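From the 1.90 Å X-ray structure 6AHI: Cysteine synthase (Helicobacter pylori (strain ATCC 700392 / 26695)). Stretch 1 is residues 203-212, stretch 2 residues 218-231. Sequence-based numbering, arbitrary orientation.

Stretch 1, residues 203-212: GVEPEGSILN
Stretch 2 218-231: PHEIEGIGVEFIPP

Residues 203-206 close a strand that begins earlier in the chain; the chain then passes through a type II beta turn, Pro206 to Ser209, closed by Ser209 N to Pro206 O at 3.1 Å. Gly208 (phi/psi 90/1) takes the turn position that its backbone angles reserve for glycine. Stretch 2 has no regular helix or strand and curves along one side of this turn. The register is set by CA-CA separations of 5.0 Å for Glu205-Gly225, 5.7 Å for Gly208-Pro218 and 7.0 Å for Leu211-Ile229. From Glu205-Gly225 to Leu211-Ile229 the chains advance in the same general sense; Gly208-Pro218 falls outside that order because stretch 2 doubles back between Pro218 and Gly225. Together the stretches bury 610 Å².

The principal bump is Pro206, whose ring (C-gamma endo) points its CA-to-CB bond toward stretch 2 and enters a hollow formed by His219, Ile221, Ile224 and Gly225. Its CG lies 3.5 Å from the His219 ring centroid, 7° off the ring normal, a CH-pi contact over the face. His219 (chi1 50°, p; chi2 82°) is held by its own ND1, which donates to Ile221 O at 2.7 Å. Pro206 CB meets Ile221 CD1 at 3.9 Å, and Pro206 CD meets Ile224 CG1 at 3.6 Å; Ile221 is m,t and Ile224 p,t. The hollow depends on Gly225 (phi/psi 118/138): Pro206 CD sits 3.4 Å from Gly225 CA, and a CB there would lie 3.1 Å from Pro206 CG and clash with His219 NE2 at 2.7 Å.

Ser209 (chi1 t) supplies the polar link. Val226 N donates to Ser209 OG at 2.7 Å with a nearly linear 176° angle. Val226 O accepts a weak bond from Ile210 N (3.2 Å, 135°) and a CA-H...O contact from Ser209 CA (3.3 Å), so both polar backbone atoms of Val226 engage stretch 1. Glu205 (p,t, chi3 6°) braces the loop: its OE1 accepts from Leu211 N at 2.9 Å, and its OE2 accepts weakly from Asn212 N at 3.3 Å.

Val226 (chi1 m) packs CG2 against Ile210 CD1 (3.8 Å) and Leu211 CG (3.7 Å), with Ser209 OG also 3.5 Å from Val226 CG2. Ile210 (p,p) points toward stretch 2, its CG1 resting 3.5 Å from Glu227 C. Leu211 (m,t) leaves its backbone sideways, but its end comes nearer, bringing CD2 to 3.8 Å from Ile229 CD1 and 4.2 Å from Pro230 CD. Ile229 (m,m) likewise turns its end inward, placing CD1 4.1 Å from Ile210 CD1.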

ATOM      1  N   GLY A 203     -22.988 -13.722  -0.358  1.00 25.21           N
ATOM      2  CA  GLY A 203     -22.755 -12.298  -0.572  1.00 25.79           C
ATOM      3  C   GLY A 203     -22.824 -11.567   0.754  1.00 26.36           C
ATOM      4  O   GLY A 203     -23.585 -11.958   1.629  1.00 28.93           O
ATOM      5  N   VAL A 204     -22.007 -10.528   0.927  1.00 25.96           N
ATOM      6  CA  VAL A 204     -21.894  -9.881   2.218  1.00 26.55           C
ATOM      7  C   VAL A 204     -22.315  -8.420   2.058  1.00 27.60           C
ATOM      8  O   VAL A 204     -21.894  -7.779   1.129  1.00 27.65           O
ATOM      9  CB  VAL A 204     -20.465 -10.003   2.755  1.00 25.19           C
ATOM     10  CG1 VAL A 204     -20.312  -9.365   4.123  1.00 26.20           C
ATOM     11  CG2 VAL A 204     -20.008 -11.454   2.765  1.00 24.18           C
ATOM     12  N   GLU A 205     -23.149  -7.944   2.990  1.00 30.01           N
ATOM     13  CA  GLU A 205     -23.667  -6.589   2.989  1.00 32.57           C
ATOM     14  C   GLU A 205     -23.624  -6.078   4.420  1.00 33.16           C
ATOM     15  O   GLU A 205     -23.698  -6.858   5.370  1.00 34.40           O
ATOM     16  CB  GLU A 205     -25.109  -6.559   2.471  1.00 36.04           C
ATOM     17  CG  GLU A 205     -26.060  -7.410   3.314  1.00 38.53           C
ATOM     18  CD  GLU A 205     -27.558  -7.203   3.122  1.00 41.36           C
ATOM     19  OE1 GLU A 205     -27.926  -6.433   2.213  1.00 41.98           O
ATOM     20  OE2 GLU A 205     -28.351  -7.836   3.876  1.00 40.11           O
ATOM     21  N   PRO A 206     -23.510  -4.756   4.612  1.00 35.09           N
ATOM     22  CA  PRO A 206     -23.643  -4.153   5.936  1.00 38.17           C
ATOM     23  C   PRO A 206     -25.120  -3.978   6.313  1.00 40.06           C
ATOM     24  O   PRO A 206     -25.975  -3.981   5.448  1.00 39.45           O
ATOM     25  CB  PRO A 206     -22.984  -2.780   5.738  1.00 38.99           C
ATOM     26  CG  PRO A 206     -23.352  -2.429   4.314  1.00 38.92           C
ATOM     27  CD  PRO A 206     -23.282  -3.750   3.562  1.00 36.09           C
ATOM     28  N   GLU A 207     -25.380  -3.823   7.615  1.00 43.46           N
ATOM     29  CA  GLU A 207     -26.699  -3.397   8.121  1.00 45.71           C
ATOM     30  C   GLU A 207     -27.096  -2.143   7.348  1.00 45.80           C
ATOM     31  O   GLU A 207     -26.245  -1.296   7.049  1.00 42.69           O
ATOM     32  CB  GLU A 207     -26.673  -3.134   9.630  1.00 48.02           C
ATOM     33  CG  GLU A 207     -25.702  -2.027  10.030  1.00 50.23           C
ATOM     34  CD  GLU A 207     -25.768  -1.605  11.492  1.00 53.12           C
ATOM     35  OE1 GLU A 207     -26.896  -1.656  12.062  1.00 58.81           O
ATOM     36  OE2 GLU A 207     -24.720  -1.184  12.049  1.00 46.69           O
ATOM     37  N   GLY A 208     -28.392  -2.069   7.002  1.00 48.71           N
ATOM     38  CA  GLY A 208     -28.950  -0.974   6.233  1.00 47.92           C
ATOM     39  C   GLY A 208     -28.896  -1.203   4.732  1.00 47.97           C
ATOM     40  O   GLY A 208     -29.318  -0.340   3.958  1.00 49.04           O
ATOM     41  N   SER A 209     -28.376  -2.366   4.316  1.00 44.32           N
ATOM     42  CA  SER A 209     -28.497  -2.869   2.947  1.00 44.80           C
ATOM     43  C   SER A 209     -29.731  -3.793   2.890  1.00 44.91           C
ATOM     44  O   SER A 209     -30.157  -4.285   3.923  1.00 48.77           O
ATOM     45  CB  SER A 209     -27.196  -3.574   2.575  1.00 44.24           C
ATOM     46  OG  SER A 209     -27.138  -3.934   1.209  1.00 44.18           O
ATOM     47  N   ILE A 210     -30.267  -4.089   1.702  1.00 44.68           N
ATOM     48  CA  ILE A 210     -31.639  -4.703   1.603  1.00 45.64           C
ATOM     49  C   ILE A 210     -31.645  -6.197   1.214  1.00 44.20           C
ATOM     50  O   ILE A 210     -32.710  -6.777   1.129  1.00 42.21           O
ATOM     51  CB  ILE A 210     -32.528  -3.884   0.635  1.00 49.97           C
ATOM     52  CG1 ILE A 210     -31.883  -3.711  -0.749  1.00 49.36           C
ATOM     53  CG2 ILE A 210     -32.903  -2.554   1.267  1.00 50.50           C
ATOM     54  CD1 ILE A 210     -31.742  -4.994  -1.538  1.00 48.37           C
ATOM     55  N   LEU A 211     -30.486  -6.839   0.999  1.00 42.28           N
ATOM     56  CA  LEU A 211     -30.476  -8.172   0.330  1.00 41.42           C
ATOM     57  C   LEU A 211     -31.166  -9.238   1.195  1.00 41.94           C
ATOM     58  O   LEU A 211     -31.781 -10.157   0.649  1.00 43.50           O
ATOM     59  CB  LEU A 211     -29.040  -8.568  -0.034  1.00 41.95           C
ATOM     60  CG  LEU A 211     -28.428  -7.791  -1.211  1.00 43.25           C
ATOM     61  CD1 LEU A 211     -26.937  -8.057  -1.356  1.00 44.56           C
ATOM     62  CD2 LEU A 211     -29.139  -8.107  -2.510  1.00 45.04           C
ATOM     63  N   ASN A 212     -31.101  -9.113   2.529  1.00 42.20           N
ATOM     64  CA  ASN A 212     -31.829 -10.027   3.449  1.00 43.87           C
ATOM     65  C   ASN A 212     -33.189  -9.452   3.865  1.00 48.33           C
ATOM     66  O   ASN A 212     -33.752  -9.887   4.870  1.00 50.83           O
ATOM     67  CB  ASN A 212     -31.005 -10.377   4.691  1.00 43.60           C
ATOM     68  CG  ASN A 212     -30.139 -11.593   4.455  1.00 41.30           C
ATOM     69  OD1 ASN A 212     -30.553 -12.476   3.715  1.00 40.99           O
ATOM     70  ND2 ASN A 212     -28.955 -11.641   5.067  1.00 39.87           N
ATOM     71  N   PRO A 218     -28.333   4.174   6.360  1.00 59.60           N
ATOM     72  CA  PRO A 218     -26.893   4.395   6.255  1.00 56.19           C
ATOM     73  C   PRO A 218     -26.082   3.417   7.125  1.00 53.43           C
ATOM     74  O   PRO A 218     -26.588   2.750   8.023  1.00 53.62           O
ATOM     75  CB  PRO A 218     -26.721   5.862   6.685  1.00 59.75           C
ATOM     76  CG  PRO A 218     -27.927   6.151   7.553  1.00 63.25           C
ATOM     77  CD  PRO A 218     -29.048   5.275   7.026  1.00 63.55           C
ATOM     78  N   HIS A 219     -24.798   3.321   6.813  1.00 51.49           N
ATOM     79  CA  HIS A 219     -23.882   2.383   7.438  1.00 48.27           C
ATOM     80  C   HIS A 219     -22.481   2.987   7.337  1.00 46.60           C
ATOM     81  O   HIS A 219     -22.162   3.579   6.325  1.00 46.77           O
ATOM     82  CB  HIS A 219     -23.983   1.001   6.759  1.00 46.45           C
ATOM     83  CG  HIS A 219     -23.880   1.038   5.264  1.00 46.04           C
ATOM     84  ND1 HIS A 219     -22.664   1.089   4.603  1.00 44.59           N
ATOM     85  CD2 HIS A 219     -24.838   1.056   4.303  1.00 46.83           C
ATOM     86  CE1 HIS A 219     -22.878   1.155   3.303  1.00 44.83           C
ATOM     87  NE2 HIS A 219     -24.199   1.132   3.093  1.00 45.96           N
ATOM     88  N   GLU A 220     -21.669   2.847   8.389  1.00 47.86           N
ATOM     89  CA  GLU A 220     -20.285   3.353   8.352  1.00 47.52           C
ATOM     90  C   GLU A 220     -19.391   2.445   7.492  1.00 43.00           C
ATOM     91  O   GLU A 220     -18.408   2.933   6.931  1.00 38.28           O
ATOM     92  CB  GLU A 220     -19.665   3.499   9.745  1.00 55.21           C
ATOM     93  CG  GLU A 220     -18.409   4.379   9.711  1.00 65.17           C
ATOM     94  CD  GLU A 220     -17.669   4.704  11.006  1.00 70.50           C
ATOM     95  OE1 GLU A 220     -17.363   3.765  11.793  1.00 74.79           O
ATOM     96  OE2 GLU A 220     -17.355   5.904  11.206  1.00 72.07           O
ATOM     97  N   ILE A 221     -19.684   1.140   7.397  1.00 38.90           N
ATOM     98  CA  ILE A 221     -18.853   0.277   6.506  1.00 37.78           C
ATOM     99  C   ILE A 221     -18.871   0.906   5.109  1.00 38.45           C
ATOM    100  O   ILE A 221     -19.930   1.274   4.629  1.00 38.61           O
ATOM    101  CB  ILE A 221     -19.331  -1.189   6.477  1.00 37.31           C
ATOM    102  CG1 ILE A 221     -19.109  -1.870   7.830  1.00 37.99           C
ATOM    103  CG2 ILE A 221     -18.641  -1.972   5.356  1.00 38.09           C
ATOM    104  CD1 ILE A 221     -19.914  -3.137   8.051  1.00 39.40           C
ATOM    105  N   GLU A 222     -17.693   0.992   4.482  1.00 38.73           N
ATOM    106  CA  GLU A 222     -17.516   1.659   3.208  1.00 41.03           C
ATOM    107  C   GLU A 222     -17.173   0.672   2.091  1.00 37.82           C
ATOM    108  O   GLU A 222     -16.235  -0.130   2.211  1.00 37.48           O
ATOM    109  CB  GLU A 222     -16.368   2.659   3.323  1.00 46.28           C
ATOM    110  CG  GLU A 222     -16.619   3.749   4.347  1.00 56.17           C
ATOM    111  CD  GLU A 222     -16.167   5.144   3.967  1.00 56.32           C
ATOM    112  OE1 GLU A 222     -15.937   5.397   2.768  1.00 62.26           O
ATOM    113  OE2 GLU A 222     -16.048   5.971   4.881  1.00 69.13           O
ATOM    114  N   GLY A 223     -17.898   0.780   0.975  1.00 36.53           N
ATOM    115  CA  GLY A 223     -17.586   0.060  -0.243  1.00 35.04           C
ATOM    116  C   GLY A 223     -18.616  -1.002  -0.581  1.00 35.36           C
ATOM    117  O   GLY A 223     -18.755  -1.354  -1.731  1.00 37.92           O
ATOM    118  N   ILE A 224     -19.348  -1.495   0.425  1.00 35.32           N
ATOM    119  CA  ILE A 224     -20.347  -2.521   0.215  1.00 35.69           C
ATOM    120  C   ILE A 224     -21.688  -1.986   0.717  1.00 36.90           C
ATOM    121  O   ILE A 224     -21.733  -1.069   1.500  1.00 37.50           O
ATOM    122  CB  ILE A 224     -19.978  -3.864   0.897  1.00 34.56           C
ATOM    123  CG1 ILE A 224     -19.821  -3.708   2.411  1.00 36.67           C
ATOM    124  CG2 ILE A 224     -18.736  -4.478   0.269  1.00 33.39           C
ATOM    125  CD1 ILE A 224     -19.786  -5.010   3.162  1.00 38.50           C
ATOM    126  N   GLY A 225     -22.763  -2.623   0.271  1.00 37.26           N
ATOM    127  CA  GLY A 225     -24.119  -2.226   0.591  1.00 40.22           C
ATOM    128  C   GLY A 225     -24.855  -1.844  -0.664  1.00 41.09           C
ATOM    129  O   GLY A 225     -24.275  -1.197  -1.555  1.00 40.35           O
ATOM    130  N   VAL A 226     -26.113  -2.287  -0.737  1.00 43.78           N
ATOM    131  CA  VAL A 226     -26.992  -1.968  -1.831  1.00 45.52           C
ATOM    132  C   VAL A 226     -28.323  -1.474  -1.253  1.00 48.61           C
ATOM    133  O   VAL A 226     -28.779  -1.888  -0.160  1.00 49.06           O
ATOM    134  CB  VAL A 226     -27.210  -3.180  -2.757  1.00 44.68           C
ATOM    135  CG1 VAL A 226     -25.894  -3.818  -3.150  1.00 44.25           C
ATOM    136  CG2 VAL A 226     -28.121  -4.207  -2.129  1.00 43.54           C
ATOM    137  N   GLU A 227     -28.954  -0.599  -2.024  1.00 49.52           N
ATOM    138  CA  GLU A 227     -30.299  -0.085  -1.718  1.00 52.58           C
ATOM    139  C   GLU A 227     -31.355  -0.747  -2.620  1.00 50.91           C
ATOM    140  O   GLU A 227     -32.550  -0.450  -2.473  1.00 51.66           O
ATOM    141  CB  GLU A 227     -30.327   1.436  -1.863  1.00 58.01           C
ATOM    142  CG  GLU A 227     -29.254   2.129  -1.039  1.00 61.55           C
ATOM    143  CD  GLU A 227     -29.376   3.642  -0.914  1.00 65.67           C
ATOM    144  OE1 GLU A 227     -30.486   4.123  -0.583  1.00 68.17           O
ATOM    145  OE2 GLU A 227     -28.356   4.343  -1.146  1.00 68.11           O
ATOM    146  N   PHE A 228     -30.915  -1.634  -3.523  1.00 47.71           N
ATOM    147  CA  PHE A 228     -31.714  -2.380  -4.485  1.00 49.16           C
ATOM    148  C   PHE A 228     -30.905  -3.586  -4.990  1.00 47.02           C
ATOM    149  O   PHE A 228     -29.687  -3.654  -4.788  1.00 43.29           O
ATOM    150  CB  PHE A 228     -32.126  -1.477  -5.665  1.00 52.58           C
ATOM    151  CG  PHE A 228     -30.992  -0.740  -6.341  1.00 52.72           C
ATOM    152  CD1 PHE A 228     -30.062  -1.420  -7.115  1.00 51.37           C
ATOM    153  CD2 PHE A 228     -30.881   0.636  -6.234  1.00 55.17           C
ATOM    154  CE1 PHE A 228     -29.037  -0.739  -7.752  1.00 53.88           C
ATOM    155  CE2 PHE A 228     -29.842   1.312  -6.860  1.00 55.36           C
ATOM    156  CZ  PHE A 228     -28.920   0.622  -7.612  1.00 54.71           C
ATOM    157  N   ILE A 229     -31.580  -4.509  -5.681  1.00 48.02           N
ATOM    158  CA  ILE A 229     -30.946  -5.743  -6.231  1.00 47.18           C
ATOM    159  C   ILE A 229     -30.010  -5.353  -7.375  1.00 45.89           C
ATOM    160  O   ILE A 229     -30.428  -4.692  -8.316  1.00 45.14           O
ATOM    161  CB  ILE A 229     -32.000  -6.762  -6.725  1.00 49.40           C
ATOM    162  CG1 ILE A 229     -33.014  -7.169  -5.650  1.00 51.09           C
ATOM    163  CG2 ILE A 229     -31.297  -7.973  -7.324  1.00 50.03           C
ATOM    164  CD1 ILE A 229     -32.414  -7.791  -4.390  1.00 50.53           C
ATOM    165  N   PRO A 230     -28.708  -5.716  -7.321  1.00 45.24           N
ATOM    166  CA  PRO A 230     -27.815  -5.615  -8.482  1.00 45.04           C
ATOM    167  C   PRO A 230     -28.323  -6.416  -9.673  1.00 47.25           C
ATOM    168  O   PRO A 230     -28.902  -7.488  -9.497  1.00 49.86           O
ATOM    169  CB  PRO A 230     -26.497  -6.237  -7.995  1.00 42.71           C
ATOM    170  CG  PRO A 230     -26.556  -6.029  -6.508  1.00 42.55           C
ATOM    171  CD  PRO A 230     -28.013  -6.240  -6.135  1.00 42.99           C
ATOM    172  N   PRO A 231     -28.120  -5.942 -10.921  1.00 49.95           N
ATOM    173  CA  PRO A 231     -28.568  -6.677 -12.105  1.00 50.15           C
ATOM    174  C   PRO A 231     -27.639  -7.835 -12.529  1.00 47.10           C
ATOM    175  O   PRO A 231     -27.792  -8.380 -13.613  1.00 47.40           O
ATOM    176  CB  PRO A 231     -28.601  -5.546 -13.153  1.00 52.83           C
ATOM    177  CG  PRO A 231     -27.426  -4.678 -12.783  1.00 50.94           C
ATOM    178  CD  PRO A 231     -27.459  -4.673 -11.269  1.00 50.64           C
TER